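Local coordinates for protein VAL-1 (Chlorella virus, PDB 3IM0) that probably cleaves uronic-acid polysaccharides such as alginate by beta-elimination, as a family 14 polysaccharide lyase, and is captured here with a bound glucuronic acid, at residues F59-V64 with F215-F220; T111-R116 with I202-S207; G123-Y128 with S188-N193. All coordinates share one frame; numbering follows the deposited sequence. Where two conformers were deposited one is given.

Interaction 1. Residues F59-V64 with F215-F220. With BDP (beta-D-glucopyranuronic acid), chain B.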
loop_
_atom_site.group_PDB
_atom_site.type_symbol
_atom_site.label_atom_id
_atom_site.label_comp_id
_atom_site.label_asym_id
_atom_site.label_seq_id
_atom_site.Cartn_x
_atom_site.Cartn_y
_atom_site.Cartn_z
ATOM N N PHE A 59 10.923 0.679 5.730
ATOM C CA PHE A 59 10.757 -0.537 6.515
ATOM C C PHE A 59 9.633 -1.376 5.929
ATOM O O PHE A 59 8.876 -0.860 5.108
ATOM C CB PHE A 59 10.493 -0.193 7.977
ATOM C CG PHE A 59 9.141 0.410 8.322
ATOM C CD1 PHE A 59 8.172 -0.379 8.940
ATOM C CD2 PHE A 59 8.867 1.737 8.024
ATOM C CE1 PHE A 59 6.955 0.187 9.251
ATOM C CE2 PHE A 59 7.636 2.321 8.371
ATOM C CZ PHE A 59 6.695 1.514 8.988
ATOM N N SER A 60 9.514 -2.628 6.344
ATOM C CA SER A 60 8.484 -3.471 5.775
ATOM C C SER A 60 7.975 -4.440 6.850
ATOM O O SER A 60 8.707 -4.750 7.795
ATOM C CB SER A 60 9.028 -4.266 4.585
ATOM O OG SER A 60 10.198 -5.063 4.855
ATOM N N PHE A 61 6.769 -4.902 6.617
ATOM C CA PHE A 61 6.169 -5.988 7.412
ATOM C C PHE A 61 4.961 -6.531 6.661
ATOM O O PHE A 61 4.378 -5.851 5.798
ATOM C CB PHE A 61 5.700 -5.511 8.773
ATOM C CG PHE A 61 4.584 -4.507 8.857
ATOM C CD1 PHE A 61 3.260 -4.921 8.962
ATOM C CD2 PHE A 61 4.838 -3.134 8.853
ATOM C CE1 PHE A 61 2.267 -3.960 9.071
ATOM C CE2 PHE A 61 3.870 -2.151 8.943
ATOM C CZ PHE A 61 2.560 -2.604 9.050
ATOM N N SER A 62 4.518 -7.721 7.025
ATOM C CA SER A 62 3.340 -8.337 6.406
ATOM C C SER A 62 2.324 -8.604 7.513
ATOM O O SER A 62 2.723 -8.943 8.611
ATOM C CB SER A 62 3.682 -9.644 5.709
ATOM O OG SER A 62 2.610 -10.190 4.958
ATOM N N ALA A 63 1.039 -8.466 7.243
ATOM C CA ALA A 63 0.084 -8.778 8.334
ATOM C C ALA A 63 -1.095 -9.555 7.797
ATOM O O ALA A 63 -1.527 -9.317 6.665
ATOM C CB ALA A 63 -0.393 -7.486 8.967
ATOM N N VAL A 64 -1.646 -10.486 8.595
ATOM C CA VAL A 64 -2.920 -11.126 8.212
ATOM C C VAL A 64 -3.868 -10.967 9.413
ATOM O O VAL A 64 -3.973 -11.940 10.171
ATOM C CB VAL A 64 -2.691 -12.576 7.819
ATOM C CG1 VAL A 64 -3.965 -13.251 7.267
ATOM C CG2 VAL A 64 -1.577 -12.685 6.778
ATOM N N PHE A 215 -1.945 -7.964 4.162
ATOM C CA PHE A 215 -1.555 -6.572 4.007
ATOM C C PHE A 215 -0.036 -6.551 3.988
ATOM O O PHE A 215 0.612 -7.008 4.937
ATOM C CB PHE A 215 -2.103 -5.762 5.166
ATOM C CG PHE A 215 -1.662 -4.311 5.211
ATOM C CD1 PHE A 215 -2.167 -3.417 4.274
ATOM C CD2 PHE A 215 -0.769 -3.867 6.166
ATOM C CE1 PHE A 215 -1.766 -2.098 4.316
ATOM C CE2 PHE A 215 -0.381 -2.532 6.217
ATOM C CZ PHE A 215 -0.898 -1.647 5.289
ATOM N N ASP A 216 0.565 -6.025 2.915
ATOM C CA ASP A 216 2.022 -5.935 2.881
ATOM C C ASP A 216 2.450 -4.473 2.913
ATOM O O ASP A 216 2.071 -3.687 2.040
ATOM C CB ASP A 216 2.614 -6.597 1.644
ATOM C CG ASP A 216 2.692 -8.106 1.688
ATOM O OD1 ASP A 216 3.177 -8.704 0.701
ATOM O OD2 ASP A 216 2.287 -8.695 2.704
ATOM N N TRP A 217 3.228 -4.154 3.946
ATOM C CA TRP A 217 3.762 -2.809 4.084
ATOM C C TRP A 217 5.202 -2.828 3.591
ATOM O O TRP A 217 5.953 -3.703 4.002
ATOM C CB TRP A 217 3.733 -2.350 5.553
ATOM C CG TRP A 217 4.239 -0.953 5.678
ATOM C CD1 TRP A 217 5.475 -0.524 6.084
ATOM C CD2 TRP A 217 3.478 0.225 5.369
ATOM N NE1 TRP A 217 5.537 0.825 6.058
ATOM C CE2 TRP A 217 4.315 1.319 5.615
ATOM C CE3 TRP A 217 2.168 0.424 4.909
ATOM C CZ2 TRP A 217 3.874 2.634 5.413
ATOM C CZ3 TRP A 217 1.724 1.719 4.707
ATOM C CH2 TRP A 217 2.593 2.807 4.967
ATOM N N ASN A 218 5.557 -1.871 2.717
ATOM C CA ASN A 218 6.958 -1.887 2.286
ATOM C C ASN A 218 7.199 -0.483 1.713
ATOM O O ASN A 218 6.870 -0.267 0.546
ATOM C CB ASN A 218 7.253 -2.960 1.263
ATOM C CG ASN A 218 8.745 -3.136 1.010
ATOM O OD1 ASN A 218 9.517 -2.283 1.409
ATOM N ND2 ASN A 218 9.097 -4.248 0.400
ATOM N N THR A 219 7.751 0.391 2.550
ATOM C CA THR A 219 7.842 1.802 2.101
ATOM C C THR A 219 9.273 2.115 1.696
ATOM O O THR A 219 10.203 1.770 2.392
ATOM C CB THR A 219 7.306 2.770 3.165
ATOM O OG1 THR A 219 7.406 4.133 2.695
ATOM C CG2 THR A 219 8.100 2.738 4.471
ATOM N N PHE A 220 9.390 2.770 0.538
ATOM C CA PHE A 220 10.707 3.079 0.014
ATOM C C PHE A 220 10.530 4.032 -1.172
ATOM O O PHE A 220 9.436 4.122 -1.740
ATOM C CB PHE A 220 11.395 1.807 -0.483
ATOM C CG PHE A 220 10.612 1.004 -1.503
ATOM C CD1 PHE A 220 9.717 0.020 -1.097
ATOM C CD2 PHE A 220 10.733 1.221 -2.876
ATOM C CE1 PHE A 220 9.009 -0.753 -2.001
ATOM C CE2 PHE A 220 10.052 0.436 -3.779
ATOM C CZ PHE A 220 9.168 -0.565 -3.374
HETATM C C1 BDP B . 6.579 -2.575 -7.615
HETATM C C2 BDP B . 7.398 -1.357 -8.060
HETATM C C3 BDP B . 8.860 -1.390 -7.710
HETATM C C4 BDP B . 9.105 -2.057 -6.354
HETATM C C5 BDP B . 8.124 -3.108 -5.935
HETATM C C6 BDP B . 8.376 -3.733 -4.586
HETATM O O2 BDP B . 6.995 -1.159 -9.413
HETATM O O3 BDP B . 9.627 -0.156 -7.680
HETATM O O4 BDP B . 10.444 -2.549 -6.316
HETATM O O5 BDP B . 6.769 -2.909 -6.262
HETATM O O6A BDP B . 9.561 -4.099 -4.330
HETATM O O6B BDP B . 7.441 -3.896 -3.752
#
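Strands 59-63 and 215-220 run antiparallel at 175°, their axes 4.5 Å apart at closest; F61-W217 and A63-F215 are hydrogen-bonded pairs, S60-N218 and S62-D216 non-hydrogen-bonded ones. W217 N donates a hydrogen bond to F61 O at 2.8 Å, and F61 N donates one back to W217 O. The odd-numbered residues share a face. There W217 CB sits over the F61 ring in a CH-pi contact, 3.6 Å from its centroid, while W217 NE1 lies over a face of the F59 ring, nearest its CZ at 3.2 Å. F59 and F61 both carry CG between backbone N and carbonyl carbon (chi1 71° and 65°), which brings their rings to the indole. F215 CE2 joins the cluster 4.1 Å from F61 CZ. On the other face, in the conformers given, S62 OG donates to D216 OD2 at 2.7 Å, a bond perhaps only part-time. Beyond T219, whose OG1 bonds Y44 and K92 O, the F220 ring edge meets the sugar, CZ to BDP C4 3.3 Å. Aromatic packing, extended by W77, F235 and F238 around W217, backs a polar face where D216, met at OD2 by S62 and salt-bridged at OD1 to R214, probably stays charged.

Interaction 2. Residues T111-R116 with I202-S207. With BDP (beta-D-glucopyranuronic acid), chain B.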
loop_
_atom_site.group_PDB
_atom_site.type_symbol
_atom_site.label_atom_id
_atom_site.label_comp_id
_atom_site.label_asym_id
_atom_site.label_seq_id
_atom_site.Cartn_x
_atom_site.Cartn_y
_atom_site.Cartn_z
ATOM N N THR A 111 -1.797 -15.964 -10.298
ATOM C CA THR A 111 -2.582 -16.155 -9.091
ATOM C C THR A 111 -2.483 -14.998 -8.099
ATOM O O THR A 111 -3.182 -15.004 -7.079
ATOM C CB THR A 111 -2.103 -17.433 -8.360
ATOM O OG1 THR A 111 -0.676 -17.383 -8.286
ATOM C CG2 THR A 111 -2.480 -18.674 -9.162
ATOM N N GLY A 112 -1.653 -13.994 -8.362
ATOM C CA GLY A 112 -1.500 -12.936 -7.368
ATOM C C GLY A 112 -1.794 -11.571 -7.997
ATOM O O GLY A 112 -1.581 -11.408 -9.194
ATOM N N ALA A 113 -2.278 -10.677 -7.151
ATOM C CA ALA A 113 -2.506 -9.281 -7.534
ATOM C C ALA A 113 -2.199 -8.381 -6.352
ATOM O O ALA A 113 -2.146 -8.843 -5.204
ATOM C CB ALA A 113 -3.935 -9.132 -8.033
ATOM N N SER A 114 -1.992 -7.073 -6.608
ATOM C CA SER A 114 -1.814 -6.193 -5.453
ATOM C C SER A 114 -2.423 -4.818 -5.700
ATOM O O SER A 114 -2.488 -4.338 -6.832
ATOM C CB SER A 114 -0.336 -6.030 -5.085
ATOM O OG SER A 114 0.379 -5.422 -6.143
ATOM N N ASN A 115 -2.866 -4.206 -4.608
ATOM C CA ASN A 115 -3.485 -2.889 -4.614
ATOM C C ASN A 115 -2.781 -2.017 -3.588
ATOM O O ASN A 115 -3.003 -2.183 -2.384
ATOM C CB ASN A 115 -4.978 -3.004 -4.269
ATOM C CG ASN A 115 -5.725 -1.725 -4.627
ATOM O OD1 ASN A 115 -5.291 -0.945 -5.471
ATOM N ND2 ASN A 115 -6.857 -1.490 -3.993
ATOM N N ARG A 116 -1.917 -1.092 -4.033
ATOM C CA ARG A 116 -1.087 -0.334 -3.101
ATOM C C ARG A 116 -1.205 1.162 -3.284
ATOM O O ARG A 116 -1.600 1.687 -4.330
ATOM C CB ARG A 116 0.393 -0.695 -3.344
ATOM C CG ARG A 116 0.755 -2.097 -2.898
ATOM C CD ARG A 116 2.269 -2.251 -3.039
ATOM N NE ARG A 116 2.599 -2.527 -4.435
ATOM C CZ ARG A 116 3.846 -2.685 -4.868
ATOM N NH1 ARG A 116 4.853 -2.571 -4.007
ATOM N NH2 ARG A 116 3.985 -2.944 -6.168
ATOM N N ILE A 202 -12.837 -4.261 -11.949
ATOM C CA ILE A 202 -11.579 -4.966 -11.877
ATOM C C ILE A 202 -11.751 -6.468 -11.731
ATOM O O ILE A 202 -12.607 -6.860 -10.919
ATOM C CB ILE A 202 -10.789 -4.423 -10.646
ATOM C CG1 ILE A 202 -10.633 -2.911 -10.632
ATOM C CG2 ILE A 202 -9.463 -5.158 -10.559
ATOM C CD1 ILE A 202 -10.200 -2.376 -9.253
ATOM N N ASN A 203 -10.967 -7.237 -12.447
ATOM C CA ASN A 203 -10.777 -8.655 -12.153
ATOM C C ASN A 203 -9.598 -8.793 -11.194
ATOM O O ASN A 203 -8.426 -8.656 -11.582
ATOM C CB ASN A 203 -10.497 -9.430 -13.421
ATOM C CG ASN A 203 -11.725 -10.069 -14.071
ATOM O OD1 ASN A 203 -11.628 -10.536 -15.210
ATOM N ND2 ASN A 203 -12.835 -10.109 -13.361
ATOM N N TRP A 204 -9.859 -9.057 -9.904
ATOM C CA TRP A 204 -8.742 -9.166 -8.973
ATOM C C TRP A 204 -8.123 -10.552 -8.915
ATOM O O TRP A 204 -6.959 -10.704 -8.552
ATOM C CB TRP A 204 -9.247 -8.803 -7.562
ATOM C CG TRP A 204 -9.274 -7.346 -7.269
ATOM C CD1 TRP A 204 -10.342 -6.580 -6.935
ATOM C CD2 TRP A 204 -8.148 -6.442 -7.285
ATOM N NE1 TRP A 204 -9.970 -5.269 -6.737
ATOM C CE2 TRP A 204 -8.629 -5.163 -6.947
ATOM C CE3 TRP A 204 -6.790 -6.627 -7.552
ATOM C CZ2 TRP A 204 -7.781 -4.044 -6.870
ATOM C CZ3 TRP A 204 -5.935 -5.524 -7.480
ATOM C CH2 TRP A 204 -6.460 -4.267 -7.142
ATOM N N SER A 205 -8.874 -11.586 -9.292
ATOM C CA SER A 205 -8.296 -12.918 -9.402
ATOM C C SER A 205 -9.070 -13.791 -10.401
ATOM O O SER A 205 -10.186 -13.462 -10.806
ATOM C CB SER A 205 -8.256 -13.610 -8.037
ATOM O OG SER A 205 -9.520 -14.220 -7.785
ATOM N N ARG A 206 -8.503 -14.919 -10.758
ATOM C CA ARG A 206 -8.992 -15.829 -11.782
ATOM C C ARG A 206 -9.875 -16.946 -11.237
ATOM O O ARG A 206 -10.443 -17.689 -12.035
ATOM C CB ARG A 206 -7.787 -16.454 -12.505
ATOM C CG ARG A 206 -7.074 -17.519 -11.687
ATOM C CD ARG A 206 -5.681 -17.854 -12.203
ATOM N NE ARG A 206 -5.644 -18.134 -13.632
ATOM C CZ ARG A 206 -5.210 -17.307 -14.591
ATOM N NH1 ARG A 206 -4.768 -16.098 -14.285
ATOM N NH2 ARG A 206 -5.222 -17.660 -15.870
ATOM N N SER A 207 -9.959 -17.056 -9.914
ATOM C CA SER A 207 -10.666 -18.172 -9.274
ATOM C C SER A 207 -11.166 -17.829 -7.879
ATOM O O SER A 207 -10.561 -17.071 -7.116
ATOM C CB SER A 207 -9.749 -19.399 -9.229
ATOM O OG SER A 207 -10.325 -20.463 -8.490
HETATM C C1 BDP B . 6.579 -2.575 -7.615
HETATM C C2 BDP B . 7.398 -1.357 -8.060
HETATM C C3 BDP B . 8.860 -1.390 -7.710
HETATM C C4 BDP B . 9.105 -2.057 -6.354
HETATM C C5 BDP B . 8.124 -3.108 -5.935
HETATM C C6 BDP B . 8.376 -3.733 -4.586
HETATM O O2 BDP B . 6.995 -1.159 -9.413
HETATM O O3 BDP B . 9.627 -0.156 -7.680
HETATM O O4 BDP B . 10.444 -2.549 -6.316
HETATM O O5 BDP B . 6.769 -2.909 -6.262
HETATM O O6A BDP B . 9.561 -4.099 -4.330
HETATM O O6B BDP B . 7.441 -3.896 -3.752
HETATM O O HOH W 1 -5.072 -12.778 -8.087
#
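The six-membered end of the W204 indole presses against strand 112-116, touching three consecutive residues. N115 CB lies 3.5 Å from W204 CH2; the two side chains cross at about a right angle, with the amide turned 47° from the indole plane. A113 CB reaches the edge of the ring, 3.8 Å from W204 CE3, and S114 O stands near the same edge, 3.7 Å from W204 CZ3. With CG beside its own backbone N and opposite the carbonyl carbon (chi1 -84°), W204 extends its ring toward the strand, while I202 CG2 sits over the centre of one of its faces. No direct hydrogen bond joins the segments. A water instead donates to W204 O at 2.8 Å and, weakly, to T111 O at 3.1 Å, bridging two carbonyls. Farther along, the aliphatic part of R206 lies loosely beside the T111 methyl, and its guanidinium is held by a salt bridge to D134 and by the carbonyls of S133 and K110.

The next shell fixes both partners. W204 NE1 bonds E187 O, which fixes the ring, and its backbone N bonds N175, which anchors the residue; N115 ND2 is shared between S188 and T172, which limits rotation of the amide. Farther along the strand, R116 takes no part in this packing and reaches the bound sugar, where NH2 donates to BDP O5 at 2.8 Å and NH1 to the carboxylate oxygen BDP O6B at 2.9 Å. A tryptophan from the loop after strand 195-202 thus packs behind a strand whose R116 lines the uronate site, an organisation consistent with the beta-sandwich lyases of the concanavalin-like clan, which bind sugar on one sheet and pack a second behind it.

Interaction 3. Residues G123-Y128 with S188-N193; sequences GGVIDY and SYVIVN. With BDP (beta-D-glucopyranuronic acid), chain B.
The carboxylate of D127 is the flat group that crosses this contact: S188 OG donates to D127 OD2 at 2.7 Å, from the syn side and 32° out of the carboxylate plane. The other flat group, the Y128 ring, belongs to the next residue and turns elsewhere, meeting the bound sugar at its edge, where BDP C1 lies in the ring plane. The separation of Y128 OH from BDP O2, 2.4 Å, is very short, so the details of that hydrogen bond are doubtful; Y128 OH also bonds G148 N.

D127 CG is anti to the backbone N (chi1 -175°), an extension that carries the carboxylate across to strand 188-192. The position of the backbone itself sets D127 CB against V190 CG2 at 3.7 Å. The same S188 hydroxyl is also the partner of N115, so it is held from two strands. Farther from S188 along the strands the contact turns apolar. V125 and V192 reach toward each other tip to tip, V125 CG1 to V192 CG2 3.9 Å, and V190 CG1 closes in on V125 CG1 at 4.2 Å. L160 and F156 flank these valines, and I117 lies against V190.

Strands 125-128 and 188-192 share no backbone hydrogen bonds; their axes stay 7.8 Å apart and run at 160°. Side chains meeting between two layers, with alternate residues such as Y128 turned outward to the ligand, are the hallmark of a beta-sandwich, here bearing its uronate site on the sheet of strand 125-130.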
loop_
_atom_site.group_PDB
_atom_site.type_symbol
_atom_site.label_atom_id
_atom_site.label_comp_id
_atom_site.label_asym_id
_atom_site.label_seq_id
_atom_site.Cartn_x
_atom_site.Cartn_y
_atom_site.Cartn_z
ATOM N N GLY A 123 4.169 15.324 -3.383
ATOM C CA GLY A 123 3.158 14.868 -2.436
ATOM C C GLY A 123 1.894 14.338 -3.068
ATOM O O GLY A 123 0.855 14.244 -2.372
ATOM N N GLY A 124 1.930 13.976 -4.342
ATOM C CA GLY A 124 0.737 13.411 -4.971
ATOM C C GLY A 124 0.511 11.998 -4.438
ATOM O O GLY A 124 1.381 11.418 -3.788
ATOM N N VAL A 125 -0.644 11.437 -4.778
ATOM C CA VAL A 125 -0.911 10.043 -4.412
ATOM C C VAL A 125 -1.555 9.337 -5.601
ATOM O O VAL A 125 -2.345 9.924 -6.348
ATOM C CB VAL A 125 -1.842 9.955 -3.190
ATOM C CG1 VAL A 125 -2.271 8.515 -2.931
ATOM C CG2 VAL A 125 -1.201 10.572 -1.948
ATOM N N ILE A 126 -1.256 8.068 -5.794
ATOM C CA ILE A 126 -1.910 7.250 -6.791
ATOM C C ILE A 126 -2.255 5.866 -6.201
ATOM O O ILE A 126 -1.618 5.424 -5.253
ATOM C CB ILE A 126 -1.048 6.971 -8.031
ATOM C CG1 ILE A 126 0.320 6.353 -7.711
ATOM C CG2 ILE A 126 -0.884 8.246 -8.854
ATOM C CD1 ILE A 126 1.009 5.844 -8.975
ATOM N N ASP A 127 -3.251 5.269 -6.823
ATOM C CA ASP A 127 -3.520 3.841 -6.599
ATOM C C ASP A 127 -2.590 3.088 -7.534
ATOM O O ASP A 127 -2.491 3.417 -8.729
ATOM C CB ASP A 127 -4.994 3.586 -6.844
ATOM C CG ASP A 127 -5.453 2.174 -6.547
ATOM O OD1 ASP A 127 -4.701 1.344 -5.991
ATOM O OD2 ASP A 127 -6.629 1.928 -6.867
ATOM N N TYR A 128 -1.836 2.088 -7.064
ATOM C CA TYR A 128 -0.860 1.428 -7.946
ATOM C C TYR A 128 -1.173 -0.060 -7.941
ATOM O O TYR A 128 -1.116 -0.664 -6.861
ATOM C CB TYR A 128 0.533 1.772 -7.391
ATOM C CG TYR A 128 1.743 1.299 -8.169
ATOM C CD1 TYR A 128 1.956 1.718 -9.473
ATOM C CD2 TYR A 128 2.668 0.442 -7.578
ATOM C CE1 TYR A 128 3.062 1.292 -10.200
ATOM C CE2 TYR A 128 3.782 0.001 -8.282
ATOM C CZ TYR A 128 3.961 0.438 -9.585
ATOM O OH TYR A 128 5.059 0.027 -10.309
ATOM N N SER A 188 -11.607 -0.805 -6.424
ATOM C CA SER A 188 -10.652 -0.246 -5.491
ATOM C C SER A 188 -11.061 1.170 -5.128
ATOM O O SER A 188 -11.693 1.871 -5.909
ATOM C CB SER A 188 -9.265 -0.258 -6.152
ATOM O OG SER A 188 -8.370 0.504 -5.350
ATOM N N TYR A 189 -10.682 1.678 -3.958
ATOM C CA TYR A 189 -10.779 3.111 -3.704
ATOM C C TYR A 189 -9.577 3.618 -2.921
ATOM O O TYR A 189 -8.934 2.883 -2.174
ATOM C CB TYR A 189 -12.026 3.491 -2.931
ATOM C CG TYR A 189 -12.350 3.048 -1.527
ATOM C CD1 TYR A 189 -11.759 3.623 -0.425
ATOM C CD2 TYR A 189 -13.298 2.027 -1.321
ATOM C CE1 TYR A 189 -12.068 3.213 0.878
ATOM C CE2 TYR A 189 -13.612 1.621 -0.033
ATOM C CZ TYR A 189 -13.004 2.203 1.042
ATOM O OH TYR A 189 -13.297 1.821 2.345
ATOM N N VAL A 190 -9.338 4.911 -3.101
ATOM C CA VAL A 190 -8.285 5.548 -2.306
ATOM C C VAL A 190 -8.894 6.771 -1.623
ATOM O O VAL A 190 -9.679 7.478 -2.268
ATOM C CB VAL A 190 -7.086 5.946 -3.162
ATOM C CG1 VAL A 190 -6.158 6.889 -2.426
ATOM C CG2 VAL A 190 -6.336 4.691 -3.612
ATOM N N ILE A 191 -8.555 6.974 -0.358
ATOM C CA ILE A 191 -8.956 8.177 0.343
ATOM C C ILE A 191 -7.711 8.901 0.834
ATOM O O ILE A 191 -6.869 8.227 1.433
ATOM C CB ILE A 191 -9.909 7.912 1.541
ATOM C CG1 ILE A 191 -11.106 7.045 1.152
ATOM C CG2 ILE A 191 -10.333 9.204 2.200
ATOM C CD1 ILE A 191 -11.967 6.651 2.351
ATOM N N VAL A 192 -7.654 10.202 0.551
ATOM C CA VAL A 192 -6.570 11.024 1.088
ATOM C C VAL A 192 -7.189 12.276 1.721
ATOM O O VAL A 192 -7.850 13.064 1.024
ATOM C CB VAL A 192 -5.495 11.430 0.080
ATOM C CG1 VAL A 192 -4.359 12.172 0.798
ATOM C CG2 VAL A 192 -4.961 10.211 -0.679
ATOM N N ASN A 193 -6.947 12.426 3.017
ATOM C CA ASN A 193 -7.480 13.581 3.763
ATOM C C ASN A 193 -8.953 13.863 3.447
ATOM O O ASN A 193 -9.365 14.998 3.176
ATOM C CB ASN A 193 -6.611 14.807 3.490
ATOM C CG ASN A 193 -5.228 14.573 4.093
ATOM O OD1 ASN A 193 -5.159 13.999 5.183
ATOM N ND2 ASN A 193 -4.241 15.059 3.343
HETATM C C1 BDP B . 6.579 -2.575 -7.615
HETATM C C2 BDP B . 7.398 -1.357 -8.060
HETATM C C3 BDP B . 8.860 -1.390 -7.710
HETATM C C4 BDP B . 9.105 -2.057 -6.354
HETATM C C5 BDP B . 8.124 -3.108 -5.935
HETATM C C6 BDP B . 8.376 -3.733 -4.586
HETATM O O2 BDP B . 6.995 -1.159 -9.413
HETATM O O3 BDP B . 9.627 -0.156 -7.680
HETATM O O4 BDP B . 10.444 -2.549 -6.316
HETATM O O5 BDP B . 6.769 -2.909 -6.262
HETATM O O6A BDP B . 9.561 -4.099 -4.330
HETATM O O6B BDP B . 7.441 -3.896 -3.752
#

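In the fold
From the N terminus, strand 59-63 comes first, and its pairing with strand 212-221 in interaction 1 closes the longest loop, of 150 residues. Inside that loop interaction 2 joins strand 112-119 to the segment following strand 195-202, and interaction 3, nested again within it, joins strand 125-130 to strand 186-192; nothing crosses. Interaction 1 is made within the seven-stranded sheet, whereas interaction 3 ties that sheet to the eight-stranded one and interaction 2 packs on it the loop leaving the latter. Interactions 2 and 3 touch through R116 O and Y128 N on adjacent strands. The centres lie about 17 to 18 Å apart, yet F220, R116 and Y128 all reach the same sugar.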